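Local coordinates for 303aa long hypothetical esterase (Sulfolobus tokodaii, PDB 3AIN), which catalyses the hydrolysis of carboxylic esters, as a thermostable carboxylesterase of the hormone-sensitive-lipase-like group with an alpha/beta hydrolase fold, at residues 247-252 against 274-279. The protein carries 1 engineered substitution. Numbering follows the deposited sequence.
Sequences ADLNDL and NKLLQS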
loop_
_atom_site.group_PDB
_atom_site.type_symbol
_atom_site.label_atom_id
_atom_site.label_comp_id
_atom_site.label_asym_id
_atom_site.label_seq_id
_atom_site.Cartn_x
_atom_site.Cartn_y
_atom_site.Cartn_z
ATOM N N ALA A 247 15.937 12.064 -17.163
ATOM C CA ALA A 247 15.305 13.377 -17.316
ATOM C C ALA A 247 15.450 14.177 -16.021
ATOM O O ALA A 247 15.654 13.603 -14.952
ATOM C CB ALA A 247 13.804 13.203 -17.661
ATOM N N ASP A 248 15.284 15.498 -16.119
ATOM C CA ASP A 248 15.086 16.361 -14.957
ATOM C C ASP A 248 13.645 16.210 -14.448
ATOM O O ASP A 248 12.678 16.395 -15.197
ATOM C CB ASP A 248 15.398 17.818 -15.372
ATOM C CG ASP A 248 15.025 18.850 -14.314
ATOM O OD1 ASP A 248 14.316 18.520 -13.350
ATOM O OD2 ASP A 248 15.283 20.051 -14.572
ATOM N N LEU A 249 13.510 15.718 -13.217
ATOM C CA LEU A 249 12.214 15.272 -12.725
ATOM C C LEU A 249 11.525 16.314 -11.855
ATOM O O LEU A 249 10.527 16.024 -11.208
ATOM C CB LEU A 249 12.359 13.938 -11.963
ATOM C CG LEU A 249 13.024 12.780 -12.740
ATOM C CD1 LEU A 249 12.987 11.500 -11.877
ATOM C CD2 LEU A 249 12.357 12.499 -14.090
ATOM N N ASN A 250 12.088 17.526 -11.791
ATOM C CA ASN A 250 11.415 18.614 -11.093
ATOM C C ASN A 250 10.026 18.867 -11.667
ATOM O O ASN A 250 9.815 18.712 -12.867
ATOM C CB ASN A 250 12.241 19.897 -11.221
ATOM C CG ASN A 250 13.528 19.839 -10.428
ATOM O OD1 ASN A 250 13.548 20.141 -9.232
ATOM N ND2 ASN A 250 14.622 19.512 -11.102
ATOM N N ASP A 251 9.089 19.220 -10.792
ATOM C CA ASP A 251 7.791 19.773 -11.181
ATOM C C ASP A 251 6.886 18.740 -11.836
ATOM O O ASP A 251 5.894 19.089 -12.461
ATOM C CB ASP A 251 7.953 21.006 -12.089
ATOM C CG ASP A 251 8.766 22.117 -11.426
ATOM O OD1 ASP A 251 8.442 22.482 -10.286
ATOM O OD2 ASP A 251 9.808 22.508 -11.980
ATOM N N LEU A 252 7.190 17.461 -11.629
ATOM C CA LEU A 252 6.324 16.397 -12.122
ATOM C C LEU A 252 5.211 16.129 -11.112
ATOM O O LEU A 252 5.277 16.543 -9.957
ATOM C CB LEU A 252 7.153 15.105 -12.383
ATOM C CG LEU A 252 8.160 15.156 -13.548
ATOM C CD1 LEU A 252 8.975 13.851 -13.707
ATOM C CD2 LEU A 252 7.510 15.496 -14.873
ATOM N N ASN A 274 13.169 7.767 -5.681
ATOM C CA ASN A 274 14.173 8.553 -4.961
ATOM C C ASN A 274 14.552 9.829 -5.704
ATOM O O ASN A 274 14.719 10.883 -5.075
ATOM C CB ASN A 274 15.401 7.704 -4.640
ATOM C CG ASN A 274 15.093 6.607 -3.609
ATOM O OD1 ASN A 274 15.749 5.556 -3.568
ATOM N ND2 ASN A 274 13.975 6.762 -2.937
ATOM N N LYS A 275 14.757 9.721 -7.009
ATOM C CA LYS A 275 15.111 10.889 -7.814
ATOM C C LYS A 275 13.968 11.894 -7.911
ATOM O O LYS A 275 14.187 13.109 -7.731
ATOM C CB LYS A 275 15.607 10.461 -9.197
ATOM C CG LYS A 275 16.197 11.583 -10.065
ATOM C CD LYS A 275 16.798 10.958 -11.331
ATOM C CE LYS A 275 17.902 11.797 -11.947
ATOM N NZ LYS A 275 17.365 12.648 -13.014
ATOM N N LEU A 276 12.731 11.397 -7.963
ATOM C CA LEU A 276 11.576 12.279 -7.801
ATOM C C LEU A 276 11.590 13.021 -6.472
ATOM O O LEU A 276 11.361 14.230 -6.435
ATOM C CB LEU A 276 10.261 11.504 -7.939
ATOM C CG LEU A 276 9.837 11.147 -9.355
ATOM C CD1 LEU A 276 8.792 9.981 -9.316
ATOM C CD2 LEU A 276 9.244 12.376 -10.082
ATOM N N LEU A 277 11.822 12.302 -5.380
ATOM C CA LEU A 277 11.838 12.910 -4.053
ATOM C C LEU A 277 12.936 13.970 -3.955
ATOM O O LEU A 277 12.709 15.060 -3.407
ATOM C CB LEU A 277 12.051 11.837 -2.976
ATOM C CG LEU A 277 10.842 10.961 -2.668
ATOM C CD1 LEU A 277 11.323 9.841 -1.724
ATOM C CD2 LEU A 277 9.697 11.780 -1.995
ATOM N N GLN A 278 14.095 13.661 -4.517
ATOM C CA GLN A 278 15.250 14.565 -4.485
ATOM C C GLN A 278 14.934 15.808 -5.305
ATOM O O GLN A 278 15.672 16.805 -5.238
ATOM C CB GLN A 278 16.497 13.894 -5.074
ATOM C CG GLN A 278 17.090 12.752 -4.254
ATOM C CD GLN A 278 18.287 12.094 -4.961
ATOM O OE1 GLN A 278 18.307 11.931 -6.198
ATOM N NE2 GLN A 278 19.257 11.665 -4.173
ATOM N N SER A 279 14.010 15.650 -6.249
ATOM C CA SER A 279 13.621 16.742 -7.158
ATOM C C SER A 279 12.399 17.507 -6.636
ATOM O O SER A 279 11.756 18.260 -7.391
ATOM C CB SER A 279 13.332 16.172 -8.558
ATOM O OG SER A 279 14.438 15.432 -9.056
HETATM O O HOH W 1 15.816 15.276 -11.538
HETATM O O HOH W 2 9.456 19.627 -7.943
#
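L249 lies across the aliphatic chain of K275 at about a right angle, its CD1 3.7 Å from K275 CG. CG of K275 stands anti to the backbone N (chi1 -172°), and the chain runs extended past the leucine before bending at its last torsion (chi4 -96°). That bend brings NZ 2.8 Å from A247 O, and NZ donates a hydrogen bond to I245 O. Cutting K275 back to an alanine would remove NZ and the chain beyond CB, which is likely to leave I245 O without this donor and L249 CD1 without the CG and CD it rests on. Next along the helix, L276 CD2 packs against L249 CB, 4.0 Å away, and against L252 CD1, the side chains of L252 and L276 crossing at about a right angle. S279 lies against the backbone of L249 and N250: its CB sits 3.8 Å from L249 C, and its OG donates to K275 O from above the carbonyl plane. OG also accepts from a water that takes the N-H of L249; a second water links D251 N to S279 O. An Asx turn, with D248 OD1 accepting from N250 N, overlaps the type II turn 249-252. So the loop before strand 255-260 is pinched between two helices: L249 and L252 touch I181 of helix 171-185, while L276, near the end of helix 266-278, also packs on V283 of strand 283-288.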